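Local coordinates for protein gamma-glutamyltransferase 1 Threonine peptidase. MEROPS family T03 (PDB 7D9W) that probably hydrolyses and transfers gamma-glutamyl groups, as an autoprocessed Ntn-hydrolase made of two different chains, at residues A[78-83]-A[91-96]; A[120-125]-A[231-236]; A[287-292]-A[301-306]. All coordinates share one frame; numbering follows the deposited sequence.

Interaction 1 of 3, residues A[78-83]-A[91-96]; sequences GFMTLY and LDYREI. With DON (6-diazenyl-5-oxo-L-norleucine), chain E.
Tyr93 lays its ring over the backbone of Gly78, with Gly78 O 3.3 Å above the ring plane at its centre and Gly78 CA in a CH-pi contact 3.9 Å from the centroid. CG of Tyr93 stands between its own backbone N and carbonyl carbon (chi1 58°), which folds the ring back over the neighbouring strand, and a residue without a side chain leaves room for it. Two residues along, Met80 and Leu91 exchange two backbone hydrogen bonds, Met80 N to Leu91 O at 3.0 Å and Leu91 N to Met80 O at 2.8 Å. Phe79 and Asp92 lie on the face of the sheet opposite Met80, Leu91 and Tyr93 as a non-hydrogen-bonded pair; the ring edge at CE1 lies 3.8 Å from Asp92 OD1, and ring and carboxylate stand 84° apart. Asp92 OD1 also takes the backbone N of Arg94 at 2.9 Å, an Asx turn that ties the carboxylate to the backbone two residues on. From there the guanidinium of Arg94 reaches the bound DON through a weak bond, NH1 to DON O at 2.8 Å. Arg69 of the partner chain and Arg250 hold the Asp92 carboxylate, while Glu40 and Asp43 of the partner chain grip Arg94. This is an antiparallel hairpin of the Ntn-hydrolase fold, its sheet running on into the partner chain and its end lining the gamma-glutamyl site, where Arg94 meets the ligand's carboxylate.

Interaction 2 of 3, residues A[120-125]-A[231-236]; sequences VGAKAA and KQDGGL
Lys123 reaches along the loop that follows helix 221-233, and its path accounts for much of this contact. From CB the chain starts with CG anti to the carbonyl carbon (chi1 -79°), which carries CG to 3.7 Å from Gly234 O and 4.4 Å from Gly235 CA. It runs on extended through CD to CE, 3.5 Å from Gly234 O; the bend at chi4 (86°) then turns NZ to 3.3 Å from that oxygen. There NZ makes a weak hydrogen bond, the one direct hydrogen bond between the two segments, at a partly exposed edge of the protein. Lys123 belongs to a short 3-10 segment, 122-124, within the loop before helix 130-141, and it is set against a helix C-terminus where Gly234, with positive phi, turns the chain out of the helix. Beside it Ala122 points toward the other segment: its CB packs 3.6 Å from Asp233 CB and 3.9 Å from Gly235 CA, a close fit at a glycine. The carboxylate of Asp233 is engaged by Gln229, one turn back in its own helix. Between the two backbones a water accepts from Leu236 N and donates to Ala122 O, at 2.8 Å from each.

Interaction 3 of 3, residues A[287-292]-A[301-306]; sequences ADFKGV and HLLSEI
Phe289 and Leu302 approach from opposite directions, and the leucine settles on the aromatic face. CD1 of Leu302 lies 3.8 Å from the ring centroid and only 8° off the normal, a CH-pi contact placed over the middle of the ring. The stem of the same leucine reaches the far end of the phenyl group, where Leu302 CB comes within 3.6 Å of Phe289 CZ. Leu303 crosses the phenylalanine at about a right angle and meets the ring at its edge, CD1 to Phe289 CE1 at 3.7 Å. Ile306, one turn on from Leu302, brings its CD1 near the ring plane as well, at a looser 4.4 Å from Phe289 CZ. With CG anti to its carbonyl carbon (chi1 -79°), Phe289 extends its ring to the helix although the two backbones stay well apart, the nearest CA atoms being 8.1 Å from each other. Leu302 CD1 also touches Asp288 O, at 3.6 Å, so the methyl meets both the ring face and, from another side, the Asp288 carbonyl. Lys282 adds a cation-pi contact to the ring, and the carboxylate of Asp288 pairs with Arg285. This is apolar packing between the end of the short, weakly bonded helix 286-289, closed by a type II turn from Phe289 to Val292, and the long helix 297-317 that follows.

Overall arrangement
The three contacts follow one another along the chain, each closing before the next opens; interaction 2 alone bridges a long interval, 105 residues, mostly helical. Interaction 1 has its centre about 7 Å from the chain's centre, on the hairpin 77-84/87-93, at the margin of this chain's antiparallel sheet, which continues into the other chain. Interaction 2 lies about 24 Å from it between centres, joining the loop after that hairpin to the end of helix 221-233. Interaction 3 lies among helices 286-289 and 297-317, about 32 Å from interaction 1 and 46 Å from interaction 2. Interactions 2 and 3 lie on opposite sides of the chain's centre, while interaction 1 borders the ligand.

Interaction 1 of 3, residues A[78-83]-A[91-96]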
loop_
_atom_site.group_PDB
_atom_site.type_symbol
_atom_site.label_atom_id
_atom_site.label_comp_id
_atom_site.label_asym_id
_atom_site.label_seq_id
_atom_site.Cartn_x
_atom_site.Cartn_y
_atom_site.Cartn_z
ATOM N N GLY A 78 4.046 4.704 -4.908
ATOM C CA GLY A 78 2.707 4.394 -4.452
ATOM C C GLY A 78 1.676 4.590 -5.538
ATOM O O GLY A 78 1.990 4.710 -6.726
ATOM N N PHE A 79 0.424 4.604 -5.088
ATOM C CA PHE A 79 -0.743 4.667 -5.950
ATOM C C PHE A 79 -1.747 5.621 -5.317
ATOM O O PHE A 79 -1.888 5.656 -4.090
ATOM C CB PHE A 79 -1.463 3.319 -6.098
ATOM C CG PHE A 79 -0.643 2.217 -6.686
ATOM C CD1 PHE A 79 0.001 2.358 -7.904
ATOM C CD2 PHE A 79 -0.561 0.999 -6.022
ATOM C CE1 PHE A 79 0.733 1.303 -8.435
ATOM C CE2 PHE A 79 0.167 -0.048 -6.544
ATOM C CZ PHE A 79 0.816 0.099 -7.748
ATOM N N MET A 80 -2.492 6.335 -6.161
ATOM C CA MET A 80 -3.529 7.263 -5.720
ATOM C C MET A 80 -4.799 6.969 -6.507
ATOM O O MET A 80 -4.784 7.006 -7.739
ATOM C CB MET A 80 -3.092 8.722 -5.935
ATOM C CG MET A 80 -4.130 9.771 -5.498
ATOM S SD MET A 80 -3.586 11.507 -5.540
ATOM C CE MET A 80 -1.879 11.381 -4.989
ATOM N N THR A 81 -5.885 6.670 -5.798
ATOM C CA THR A 81 -7.215 6.526 -6.382
ATOM C C THR A 81 -8.009 7.783 -6.050
ATOM O O THR A 81 -7.983 8.248 -4.908
ATOM C CB THR A 81 -7.909 5.280 -5.837
ATOM O OG1 THR A 81 -7.078 4.135 -6.076
ATOM C CG2 THR A 81 -9.257 5.060 -6.495
ATOM N N LEU A 82 -8.685 8.349 -7.044
ATOM C CA LEU A 82 -9.327 9.642 -6.879
ATOM C C LEU A 82 -10.758 9.586 -7.386
ATOM O O LEU A 82 -11.077 8.830 -8.303
ATOM C CB LEU A 82 -8.616 10.768 -7.652
ATOM C CG LEU A 82 -7.182 11.142 -7.299
ATOM C CD1 LEU A 82 -6.313 10.126 -8.052
ATOM C CD2 LEU A 82 -6.786 12.554 -7.667
ATOM N N TYR A 83 -11.600 10.432 -6.807
ATOM C CA TYR A 83 -12.940 10.702 -7.317
ATOM C C TYR A 83 -13.089 12.218 -7.299
ATOM O O TYR A 83 -13.126 12.828 -6.226
ATOM C CB TYR A 83 -14.000 10.005 -6.469
ATOM C CG TYR A 83 -15.329 9.781 -7.159
ATOM C CD1 TYR A 83 -15.490 8.769 -8.103
ATOM C CD2 TYR A 83 -16.434 10.551 -6.835
ATOM C CE1 TYR A 83 -16.719 8.555 -8.721
ATOM C CE2 TYR A 83 -17.661 10.343 -7.440
ATOM C CZ TYR A 83 -17.801 9.347 -8.380
ATOM O OH TYR A 83 -19.029 9.153 -8.976
ATOM N N LEU A 91 -3.804 7.108 -10.319
ATOM C CA LEU A 91 -2.454 7.562 -10.637
ATOM C C LEU A 91 -1.443 6.551 -10.110
ATOM O O LEU A 91 -1.427 6.243 -8.914
ATOM C CB LEU A 91 -2.185 8.949 -10.052
ATOM C CG LEU A 91 -0.794 9.498 -10.369
ATOM C CD1 LEU A 91 -0.595 9.605 -11.871
ATOM C CD2 LEU A 91 -0.586 10.859 -9.712
ATOM N N ASP A 92 -0.589 6.065 -11.001
ATOM C CA ASP A 92 0.423 5.055 -10.704
ATOM C C ASP A 92 1.780 5.746 -10.658
ATOM O O ASP A 92 2.323 6.124 -11.698
ATOM C CB ASP A 92 0.357 3.961 -11.773
ATOM C CG ASP A 92 1.549 3.007 -11.764
ATOM O OD1 ASP A 92 2.579 3.256 -11.101
ATOM O OD2 ASP A 92 1.454 1.981 -12.472
ATOM N N TYR A 93 2.326 5.908 -9.455
ATOM C CA TYR A 93 3.684 6.410 -9.271
ATOM C C TYR A 93 4.528 5.371 -8.543
ATOM O O TYR A 93 5.321 5.680 -7.653
ATOM C CB TYR A 93 3.679 7.770 -8.578
ATOM C CG TYR A 93 3.017 7.877 -7.222
ATOM C CD1 TYR A 93 1.667 8.189 -7.100
ATOM C CD2 TYR A 93 3.760 7.730 -6.064
ATOM C CE1 TYR A 93 1.073 8.319 -5.853
ATOM C CE2 TYR A 93 3.183 7.864 -4.822
ATOM C CZ TYR A 93 1.841 8.157 -4.720
ATOM O OH TYR A 93 1.280 8.283 -3.469
ATOM N N ARG A 94 4.344 4.116 -8.945
ATOM C CA ARG A 94 5.175 3.000 -8.522
ATOM C C ARG A 94 6.581 3.125 -9.094
ATOM O O ARG A 94 6.778 3.601 -10.210
ATOM C CB ARG A 94 4.528 1.698 -9.000
ATOM C CG ARG A 94 5.250 0.418 -8.645
ATOM C CD ARG A 94 5.026 0.047 -7.203
ATOM N NE ARG A 94 5.149 -1.390 -6.976
ATOM C CZ ARG A 94 5.205 -1.947 -5.771
ATOM N NH1 ARG A 94 5.160 -1.189 -4.685
ATOM N NH2 ARG A 94 5.313 -3.262 -5.648
ATOM N N GLU A 95 7.567 2.674 -8.321
ATOM C CA GLU A 95 8.941 2.682 -8.798
ATOM C C GLU A 95 9.095 1.756 -10.005
ATOM O O GLU A 95 8.312 0.827 -10.212
ATOM C CB GLU A 95 9.895 2.228 -7.692
ATOM C CG GLU A 95 9.845 3.063 -6.432
ATOM C CD GLU A 95 9.013 2.413 -5.350
ATOM O OE1 GLU A 95 7.846 2.053 -5.623
ATOM O OE2 GLU A 95 9.528 2.252 -4.222
ATOM N N ILE A 96 10.141 2.010 -10.799
ATOM C CA ILE A 96 10.496 1.150 -11.921
ATOM C C ILE A 96 11.896 0.589 -11.706
ATOM O O ILE A 96 12.758 1.229 -11.095
ATOM C CB ILE A 96 10.420 1.871 -13.288
ATOM C CG1 ILE A 96 11.311 3.116 -13.325
ATOM C CG2 ILE A 96 8.978 2.237 -13.640
ATOM C CD1 ILE A 96 11.331 3.796 -14.693
HETATM O O DON E . 3.680 -2.849 -2.974
HETATM C C DON E . 3.543 -3.647 -2.050
HETATM O OXT DON E . 2.521 -4.544 -2.132
HETATM C CA DON E . 4.394 -3.715 -0.785
HETATM N N DON E . 5.749 -3.284 -1.026
HETATM C CB DON E . 3.640 -2.903 0.275
HETATM C C1E DON E . 4.513 -2.419 1.401
HETATM C C1D DON E . 3.652 -2.019 2.561
HETATM O O1J DON E . 2.832 -2.779 3.102
#

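Interaction 2 of 3, residues A[120-125]-A[231-236]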
loop_
_atom_site.group_PDB
_atom_site.type_symbol
_atom_site.label_atom_id
_atom_site.label_comp_id
_atom_site.label_asym_id
_atom_site.label_seq_id
_atom_site.Cartn_x
_atom_site.Cartn_y
_atom_site.Cartn_z
ATOM N N VAL A 120 18.144 -4.847 1.406
ATOM C CA VAL A 120 19.058 -3.985 2.145
ATOM C C VAL A 120 20.119 -3.483 1.177
ATOM O O VAL A 120 20.687 -4.267 0.410
ATOM C CB VAL A 120 19.721 -4.729 3.322
ATOM C CG1 VAL A 120 20.652 -3.795 4.091
ATOM C CG2 VAL A 120 18.672 -5.324 4.261
ATOM N N GLY A 121 20.386 -2.184 1.208
ATOM C CA GLY A 121 21.413 -1.605 0.373
ATOM C C GLY A 121 20.878 -1.043 -0.931
ATOM O O GLY A 121 19.716 -1.223 -1.305
ATOM N N ALA A 122 21.780 -0.371 -1.653
ATOM C CA ALA A 122 21.376 0.473 -2.773
ATOM C C ALA A 122 20.848 -0.326 -3.957
ATOM O O ALA A 122 20.065 0.204 -4.755
ATOM C CB ALA A 122 22.561 1.335 -3.210
ATOM N N LYS A 123 21.271 -1.580 -4.112
ATOM C CA LYS A 123 20.777 -2.376 -5.226
ATOM C C LYS A 123 19.332 -2.815 -5.043
ATOM O O LYS A 123 18.728 -3.308 -6.002
ATOM C CB LYS A 123 21.648 -3.609 -5.433
ATOM C CG LYS A 123 22.944 -3.342 -6.154
ATOM C CD LYS A 123 23.618 -4.656 -6.499
ATOM C CE LYS A 123 24.880 -4.430 -7.292
ATOM N NZ LYS A 123 26.026 -4.197 -6.376
ATOM N N ALA A 124 18.768 -2.659 -3.845
ATOM C CA ALA A 124 17.381 -3.024 -3.594
ATOM C C ALA A 124 16.394 -1.956 -4.047
ATOM O O ALA A 124 15.182 -2.197 -4.003
ATOM C CB ALA A 124 17.178 -3.305 -2.100
ATOM N N ALA A 125 16.878 -0.802 -4.497
ATOM C CA ALA A 125 16.026 0.347 -4.755
ATOM C C ALA A 125 15.539 0.374 -6.197
ATOM O O ALA A 125 16.326 0.180 -7.131
ATOM C CB ALA A 125 16.780 1.646 -4.450
ATOM N N LYS A 231 26.609 5.735 -6.924
ATOM C CA LYS A 231 27.970 5.423 -7.347
ATOM C C LYS A 231 28.820 4.970 -6.168
ATOM O O LYS A 231 29.620 4.036 -6.291
ATOM C CB LYS A 231 28.596 6.639 -8.030
ATOM N N GLN A 232 28.657 5.623 -5.013
ATOM C CA GLN A 232 29.394 5.229 -3.816
ATOM C C GLN A 232 29.035 3.813 -3.381
ATOM O O GLN A 232 29.917 3.026 -3.014
ATOM C CB GLN A 232 29.105 6.222 -2.686
ATOM C CG GLN A 232 29.581 5.793 -1.302
ATOM C CD GLN A 232 29.275 6.828 -0.227
ATOM N N ASP A 233 27.748 3.470 -3.412
ATOM C CA ASP A 233 27.266 2.203 -2.883
ATOM C C ASP A 233 27.155 1.111 -3.939
ATOM O O ASP A 233 26.721 0.000 -3.616
ATOM C CB ASP A 233 25.891 2.390 -2.225
ATOM C CG ASP A 233 25.961 3.163 -0.923
ATOM O OD1 ASP A 233 24.931 3.746 -0.519
ATOM O OD2 ASP A 233 27.046 3.201 -0.306
ATOM N N GLY A 234 27.523 1.394 -5.185
ATOM C CA GLY A 234 27.371 0.410 -6.237
ATOM C C GLY A 234 25.937 0.113 -6.614
ATOM O O GLY A 234 25.637 -1.005 -7.044
ATOM N N GLY A 235 25.040 1.077 -6.446
ATOM C CA GLY A 235 23.681 0.940 -6.924
ATOM C C GLY A 235 23.612 1.116 -8.431
ATOM O O GLY A 235 24.598 1.411 -9.110
ATOM N N LEU A 236 22.399 0.942 -8.968
ATOM C CA LEU A 236 22.198 0.930 -10.409
ATOM C C LEU A 236 21.561 2.191 -10.975
ATOM O O LEU A 236 21.593 2.377 -12.195
ATOM C CB LEU A 236 21.305 -0.256 -10.809
ATOM C CG LEU A 236 21.708 -1.674 -10.417
ATOM C CD1 LEU A 236 20.897 -2.656 -11.256
ATOM C CD2 LEU A 236 23.186 -1.899 -10.605
HETATM O O HOH W 1 20.116 0.500 -7.494
#

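Interaction 3 of 3, residues A[287-292]-A[301-306]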
loop_
_atom_site.group_PDB
_atom_site.type_symbol
_atom_site.label_atom_id
_atom_site.label_comp_id
_atom_site.label_asym_id
_atom_site.label_seq_id
_atom_site.Cartn_x
_atom_site.Cartn_y
_atom_site.Cartn_z
ATOM N N ALA A 287 -25.071 -18.395 -0.469
ATOM C CA ALA A 287 -25.818 -19.384 0.301
ATOM C C ALA A 287 -24.973 -19.978 1.417
ATOM O O ALA A 287 -25.504 -20.340 2.473
ATOM C CB ALA A 287 -26.319 -20.494 -0.620
ATOM N N ASP A 288 -23.663 -20.099 1.203
ATOM C CA ASP A 288 -22.793 -20.684 2.213
ATOM C C ASP A 288 -22.474 -19.707 3.333
ATOM O O ASP A 288 -22.075 -20.137 4.421
ATOM C CB ASP A 288 -21.484 -21.152 1.576
ATOM C CG ASP A 288 -21.707 -22.116 0.438
ATOM O OD1 ASP A 288 -21.799 -23.334 0.690
ATOM O OD2 ASP A 288 -21.808 -21.647 -0.715
ATOM N N PHE A 289 -22.626 -18.409 3.083
ATOM C CA PHE A 289 -22.367 -17.389 4.083
ATOM C C PHE A 289 -23.602 -17.021 4.890
ATOM O O PHE A 289 -23.482 -16.272 5.866
ATOM C CB PHE A 289 -21.827 -16.124 3.415
ATOM C CG PHE A 289 -20.379 -16.203 3.051
ATOM C CD1 PHE A 289 -19.403 -15.881 3.978
ATOM C CD2 PHE A 289 -19.991 -16.590 1.782
ATOM C CE1 PHE A 289 -18.067 -15.946 3.646
ATOM C CE2 PHE A 289 -18.653 -16.655 1.442
ATOM C CZ PHE A 289 -17.689 -16.335 2.375
ATOM N N LYS A 290 -24.773 -17.527 4.510
ATOM C CA LYS A 290 -26.011 -17.172 5.190
ATOM C C LYS A 290 -26.032 -17.761 6.595
ATOM O O LYS A 290 -25.782 -18.953 6.784
ATOM C CB LYS A 290 -27.212 -17.670 4.387
ATOM N N GLY A 291 -26.329 -16.917 7.581
ATOM C CA GLY A 291 -26.359 -17.363 8.958
ATOM C C GLY A 291 -25.009 -17.642 9.576
ATOM O O GLY A 291 -24.949 -18.272 10.635
ATOM N N VAL A 292 -23.926 -17.187 8.951
ATOM C CA VAL A 292 -22.566 -17.447 9.413
ATOM C C VAL A 292 -22.035 -16.196 10.092
ATOM O O VAL A 292 -22.022 -15.115 9.492
ATOM C CB VAL A 292 -21.651 -17.857 8.243
ATOM C CG1 VAL A 292 -20.225 -18.094 8.730
ATOM C CG2 VAL A 292 -22.215 -19.089 7.539
ATOM N N HIS A 301 -12.762 -20.130 7.221
ATOM C CA HIS A 301 -12.503 -21.183 6.246
ATOM C C HIS A 301 -12.953 -20.771 4.848
ATOM O O HIS A 301 -12.229 -20.971 3.865
ATOM C CB HIS A 301 -13.201 -22.476 6.667
ATOM C CG HIS A 301 -13.263 -23.488 5.573
ATOM N ND1 HIS A 301 -12.137 -24.091 5.058
ATOM C CD2 HIS A 301 -14.310 -23.983 4.873
ATOM C CE1 HIS A 301 -12.489 -24.924 4.097
ATOM N NE2 HIS A 301 -13.801 -24.877 3.964
ATOM N N LEU A 302 -14.154 -20.198 4.736
ATOM C CA LEU A 302 -14.662 -19.798 3.425
ATOM C C LEU A 302 -13.771 -18.737 2.787
ATOM O O LEU A 302 -13.431 -18.824 1.601
ATOM C CB LEU A 302 -16.098 -19.295 3.555
ATOM C CG LEU A 302 -17.164 -20.369 3.782
ATOM C CD1 LEU A 302 -18.491 -19.705 4.129
ATOM C CD2 LEU A 302 -17.315 -21.275 2.564
ATOM N N LEU A 303 -13.385 -17.720 3.557
ATOM C CA LEU A 303 -12.459 -16.728 3.030
ATOM C C LEU A 303 -11.146 -17.371 2.599
ATOM O O LEU A 303 -10.598 -17.033 1.544
ATOM C CB LEU A 303 -12.221 -15.643 4.075
ATOM C CG LEU A 303 -13.147 -14.438 3.951
ATOM C CD1 LEU A 303 -14.590 -14.726 4.125
ATOM C CD2 LEU A 303 -12.716 -13.407 4.999
ATOM N N SER A 304 -10.634 -18.313 3.391
ATOM C CA SER A 304 -9.389 -18.991 3.030
ATOM C C SER A 304 -9.536 -19.766 1.724
ATOM O O SER A 304 -8.630 -19.754 0.883
ATOM C CB SER A 304 -8.965 -19.912 4.175
ATOM O OG SER A 304 -8.728 -19.166 5.361
ATOM N N GLU A 305 -10.667 -20.444 1.533
ATOM C CA GLU A 305 -10.891 -21.161 0.282
ATOM C C GLU A 305 -10.887 -20.218 -0.911
ATOM O O GLU A 305 -10.390 -20.568 -1.988
ATOM C CB GLU A 305 -12.214 -21.915 0.335
ATOM C CG GLU A 305 -12.171 -23.170 1.162
ATOM C CD GLU A 305 -11.456 -24.295 0.448
ATOM O OE1 GLU A 305 -11.957 -24.735 -0.606
ATOM O OE2 GLU A 305 -10.405 -24.745 0.950
ATOM N N ILE A 306 -11.466 -19.030 -0.758
ATOM C CA ILE A 306 -11.466 -18.084 -1.865
ATOM C C ILE A 306 -10.053 -17.574 -2.111
ATOM O O ILE A 306 -9.577 -17.541 -3.250
ATOM C CB ILE A 306 -12.447 -16.931 -1.597
ATOM C CG1 ILE A 306 -13.850 -17.481 -1.341
ATOM C CG2 ILE A 306 -12.478 -15.995 -2.792
ATOM C CD1 ILE A 306 -14.870 -16.427 -0.948
#